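Local coordinates for putative uncharacterized protein (Wolbachia pipientis, PDB 3F4S), which probably works as a DsbA-type thiol-disulfide oxidoreductase of the thioredoxin fold, forming disulfide bonds in substrate proteins, at residues Arg87-Lys90 against Ala91-Ser95; Thr50-His53 against Cys54-His58. The protein carries 1 engineered substitution. All coordinates share one frame; numbering follows the deposited sequence.

Contact 1: residues Arg87-Lys90 against Ala91-Ser95; sequences RGLK and AAMLS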
loop_
_atom_site.group_PDB
_atom_site.type_symbol
_atom_site.label_atom_id
_atom_site.label_comp_id
_atom_site.label_asym_id
_atom_site.label_seq_id
_atom_site.Cartn_x
_atom_site.Cartn_y
_atom_site.Cartn_z
ATOM N N ARG A 87 3.282 16.616 1.395
ATOM C CA ARG A 87 1.937 16.157 1.756
ATOM C C ARG A 87 1.902 14.651 1.918
ATOM O O ARG A 87 1.338 14.124 2.889
ATOM C CB ARG A 87 0.922 16.527 0.665
ATOM C CG ARG A 87 1.081 17.903 0.090
ATOM C CD ARG A 87 0.010 18.231 -0.942
ATOM N NE ARG A 87 -0.021 17.342 -2.105
ATOM C CZ ARG A 87 0.932 17.263 -3.029
ATOM N NH1 ARG A 87 2.037 17.990 -2.922
ATOM N NH2 ARG A 87 0.790 16.437 -4.056
ATOM N N GLY A 88 2.489 13.961 0.944
ATOM C CA GLY A 88 2.448 12.514 0.896
ATOM C C GLY A 88 3.244 11.880 2.011
ATOM O O GLY A 88 2.849 10.853 2.564
ATOM N N LEU A 89 4.381 12.484 2.337
ATOM C CA LEU A 89 5.203 11.961 3.411
ATOM C C LEU A 89 4.508 12.191 4.755
ATOM O O LEU A 89 4.473 11.299 5.606
ATOM C CB LEU A 89 6.599 12.588 3.383
ATOM C CG LEU A 89 7.564 12.157 4.489
ATOM C CD1 LEU A 89 7.620 10.644 4.639
ATOM C CD2 LEU A 89 8.935 12.722 4.193
ATOM N N LYS A 90 3.944 13.379 4.941
ATOM C CA LYS A 90 3.190 13.662 6.165
ATOM C C LYS A 90 1.968 12.742 6.281
ATOM O O LYS A 90 1.640 12.268 7.373
ATOM C CB LYS A 90 2.774 15.139 6.223
ATOM C CG LYS A 90 3.934 16.092 6.495
ATOM C CD LYS A 90 4.351 16.044 7.953
ATOM C CE LYS A 90 5.684 16.742 8.168
ATOM N NZ LYS A 90 5.998 16.961 9.616
ATOM N N ALA A 91 1.303 12.486 5.155
ATOM C CA ALA A 91 0.154 11.579 5.151
ATOM C C ALA A 91 0.608 10.170 5.554
ATOM O O ALA A 91 -0.044 9.506 6.374
ATOM C CB ALA A 91 -0.515 11.556 3.781
ATOM N N ALA A 92 1.728 9.720 4.990
ATOM C CA ALA A 92 2.257 8.402 5.327
ATOM C C ALA A 92 2.586 8.313 6.819
ATOM O O ALA A 92 2.324 7.296 7.463
ATOM C CB ALA A 92 3.494 8.087 4.483
ATOM N N MET A 93 3.169 9.372 7.368
ATOM C CA MET A 93 3.445 9.414 8.804
ATOM C C MET A 93 2.148 9.321 9.608
ATOM O O MET A 93 2.066 8.580 10.591
ATOM C CB MET A 93 4.211 10.695 9.156
ATOM C CG MET A 93 5.643 10.721 8.587
ATOM S SD MET A 93 6.429 12.335 8.707
ATOM C CE MET A 93 6.459 12.578 10.486
ATOM N N LEU A 94 1.136 10.074 9.189
ATOM C CA LEU A 94 -0.135 10.085 9.905
ATOM C C LEU A 94 -0.801 8.707 9.917
ATOM O O LEU A 94 -1.488 8.359 10.875
ATOM C CB LEU A 94 -1.080 11.142 9.331
ATOM C CG LEU A 94 -2.395 11.382 10.075
ATOM C CD1 LEU A 94 -2.146 11.638 11.564
ATOM C CD2 LEU A 94 -3.164 12.527 9.436
ATOM N N SER A 95 -0.589 7.920 8.864
ATOM C CA SER A 95 -1.200 6.593 8.787
ATOM C C SER A 95 -0.801 5.720 9.974
ATOM O O SER A 95 -1.517 4.788 10.335
ATOM C CB SER A 95 -0.854 5.893 7.467
ATOM O OG SER A 95 0.477 5.405 7.485
#
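Ala-91 N donates to Arg-87 O at 2.8 Å and begins a run of i to i+4 bonds through helix 86-94. This short alpha helix belongs to the helical insertion that distinguishes DsbA proteins from plain thioredoxins, and it illustrates how one helix can be dense on one face and more open on another. The dense side is built largely from small residues. Ala-91 CB lies 3.3 Å from Arg-87 O, and Ala-92 CB is 3.4 Å from Gly-88 O, so each methyl rests against the carbonyl one turn back. At these small residues neighbours come close: Ala-91 meets Leu-49, and Ala-92 meets Ile-156 of helix 150-167. Met-93 is buried as well, against Met-153 and Ile-156 of that helix; it turns CG back beside its own N (chi1 -68°), which sets that carbon 3.3 Å from Leu-89 O. Leu-94 extends the buried side onto Phe-107, Phe-143 and Cys-146, the last of these disulfide-bonded to Cys-97.

The partly exposed side is carried by Leu-89 and Lys-90, and the side-chain contacts they make with the sulfur are longer. Met-93 SD sits near both, 4.4 Å from Leu-89 CG and 4.3 Å from Lys-90 CD. Lys-90 bends at chi2 (-76°), after which its outer chain runs extended until NZ bonds to Ile-147 O; the charged end is thus held by a carbonyl while its CD methylene passes beside the sulfur. At the C-terminal part of the segment, Ser-95 OG reaches back to donate to Ala-92 O at 2.6 Å, and the same hydroxyl also pairs with His-81 NE2.

Contact 2: residues Thr50-His53 against Cys54-His58; sequences TCYH and CSLFH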
loop_
_atom_site.group_PDB
_atom_site.type_symbol
_atom_site.label_atom_id
_atom_site.label_comp_id
_atom_site.label_asym_id
_atom_site.label_seq_id
_atom_site.Cartn_x
_atom_site.Cartn_y
_atom_site.Cartn_z
ATOM N N THR A 50 -0.367 10.714 -2.963
ATOM C CA THR A 50 -0.705 11.926 -3.709
ATOM C C THR A 50 -0.615 11.707 -5.219
ATOM O O THR A 50 -0.760 12.640 -6.013
ATOM C CB THR A 50 0.236 13.078 -3.334
ATOM O OG1 THR A 50 1.591 12.675 -3.581
ATOM C CG2 THR A 50 0.075 13.455 -1.859
ATOM N N CYS A 51 -0.362 10.469 -5.618
ATOM C CA CYS A 51 -0.210 10.147 -7.031
ATOM C C CYS A 51 -1.571 9.931 -7.698
ATOM O O CYS A 51 -2.353 9.082 -7.276
ATOM C CB CYS A 51 0.679 8.915 -7.185
ATOM S SG CYS A 51 0.648 8.190 -8.827
ATOM N N TYR A 52 -1.840 10.712 -8.741
ATOM C CA TYR A 52 -3.161 10.769 -9.381
ATOM C C TYR A 52 -3.658 9.419 -9.917
ATOM O O TYR A 52 -4.766 8.972 -9.582
ATOM C CB TYR A 52 -3.198 11.857 -10.469
ATOM C CG TYR A 52 -4.526 11.991 -11.189
ATOM C CD1 TYR A 52 -5.716 12.148 -10.481
ATOM C CD2 TYR A 52 -4.589 11.975 -12.578
ATOM C CE1 TYR A 52 -6.939 12.271 -11.143
ATOM C CE2 TYR A 52 -5.792 12.097 -13.245
ATOM C CZ TYR A 52 -6.964 12.249 -12.529
ATOM O OH TYR A 52 -8.148 12.370 -13.215
ATOM N N HIS A 53 -2.848 8.749 -10.732
ATOM C CA HIS A 53 -3.229 7.409 -11.204
ATOM C C HIS A 53 -3.426 6.422 -10.073
ATOM O O HIS A 53 -4.289 5.556 -10.152
ATOM C CB HIS A 53 -2.205 6.845 -12.178
ATOM C CG HIS A 53 -2.077 7.643 -13.429
ATOM N ND1 HIS A 53 -1.068 7.436 -14.342
ATOM C CD2 HIS A 53 -2.819 8.670 -13.909
ATOM C CE1 HIS A 53 -1.200 8.291 -15.341
ATOM N NE2 HIS A 53 -2.253 9.051 -15.101
ATOM N N CYS A 54 -2.601 6.538 -9.034
ATOM C CA CYS A 54 -2.735 5.699 -7.850
ATOM C C CYS A 54 -4.123 5.890 -7.264
ATOM O O CYS A 54 -4.845 4.925 -7.013
ATOM C CB CYS A 54 -1.677 6.061 -6.798
ATOM S SG CYS A 54 0.012 5.490 -7.152
ATOM N N SER A 55 -4.492 7.148 -7.056
ATOM C CA SER A 55 -5.799 7.475 -6.506
ATOM C C SER A 55 -6.920 6.850 -7.335
ATOM O O SER A 55 -7.823 6.210 -6.791
ATOM C CB SER A 55 -5.976 8.991 -6.429
ATOM O OG SER A 55 -7.303 9.321 -6.079
ATOM N N LEU A 56 -6.859 7.032 -8.652
ATOM C CA LEU A 56 -7.905 6.510 -9.530
ATOM C C LEU A 56 -7.981 4.993 -9.419
ATOM O O LEU A 56 -9.069 4.423 -9.360
ATOM C CB LEU A 56 -7.674 6.920 -10.989
ATOM C CG LEU A 56 -7.763 8.419 -11.286
ATOM C CD1 LEU A 56 -7.338 8.689 -12.719
ATOM C CD2 LEU A 56 -9.167 8.943 -11.033
ATOM N N PHE A 57 -6.823 4.343 -9.393
ATOM C CA PHE A 57 -6.783 2.895 -9.208
ATOM C C PHE A 57 -7.480 2.499 -7.902
ATOM O O PHE A 57 -8.286 1.572 -7.872
ATOM C CB PHE A 57 -5.347 2.373 -9.220
ATOM C CG PHE A 57 -5.230 0.938 -8.799
ATOM C CD1 PHE A 57 -5.550 -0.084 -9.681
ATOM C CD2 PHE A 57 -4.821 0.607 -7.514
ATOM C CE1 PHE A 57 -5.451 -1.412 -9.296
ATOM C CE2 PHE A 57 -4.719 -0.720 -7.121
ATOM C CZ PHE A 57 -5.037 -1.731 -8.015
ATOM N N HIS A 58 -7.172 3.209 -6.824
ATOM C CA HIS A 58 -7.785 2.910 -5.533
ATOM C C HIS A 58 -9.279 3.202 -5.451
ATOM O O HIS A 58 -10.002 2.567 -4.686
ATOM C CB HIS A 58 -6.998 3.563 -4.401
ATOM C CG HIS A 58 -5.778 2.784 -4.055
ATOM N ND1 HIS A 58 -5.797 1.755 -3.140
ATOM C CD2 HIS A 58 -4.538 2.790 -4.594
ATOM C CE1 HIS A 58 -4.600 1.196 -3.089
ATOM N NE2 HIS A 58 -3.818 1.806 -3.963
#
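Ser-55 N donates to Cys-51 O at 2.9 Å and so closes the first turn of helix 52-60. The next two residues repeat the pattern: Leu-56 N reaches Tyr-52 O at 3.0 Å, and Phe-57 N reaches His-53 O at 2.9 Å. Cys-51 holds the N-cap position. Because its SG is anti to the backbone N (chi1 167°), the sulfur swings over the start of the helix and accepts a weak capping bond from Cys-54 N at 3.7 Å. Cys-54 turns the other way, its SG beside its own N (chi1 -75°), and the two sulfurs converge on one side of the turn.

Both cysteines are modelled in two conformers, and a disulfide between them is seen in the crystal. In the conformer described here Cys-51 SG and Cys-54 SG stand 3.2 Å apart, longer than a disulfide bond; the paired conformers are consistent with a mixture of bonded and separated states. Cys-54 also packs on Pro-173, while Ser-55 OG is hydrogen-bonded to Phe-112 O.

Further round the helix, on its outer side, Leu-56 crosses Tyr-52 obliquely. Its CD1 lies over one face of the ring as a CH-pi contact, 3.9 Å from the Tyr-52 centroid and 23° off the normal, displaced toward the hydroxyl end where it meets CZ at 3.6 Å. On the buried side Phe-57 enters the aromatic cluster of Phe-62, Phe-175 and Phe-202. His-58 presents its ring edge to Cys-54 O and bonds through NE2 to Glu-45. Two cysteines spaced as CxxC, the first capping a helix and the second in its first turn, make up the redox-site motif of the thioredoxin fold, here probably the active site of this DsbA-like enzyme.

The two contacts lie in series along the chain, on helices 52-60 and 86-94, and they meet directly: Arg-87 and Gly-88 of contact 1 pack on Thr-50 of contact 2. Asp-85 joins them further, bonding to both Gly-88 N and Thr-50 OG1. Contact 1 is mostly buried within the helical insertion, and its chemistry is that of small residues, aliphatic chains and a thioether. Contact 2 is mixed: it carries the CxxC pair at a helix start, with exposed Tyr-52 and His-53 set against a buried aromatic side. The same i to i+4 backbone bonding thus serves tight interior packing in residues 87-95 and a probable reactive site in residues 50-58.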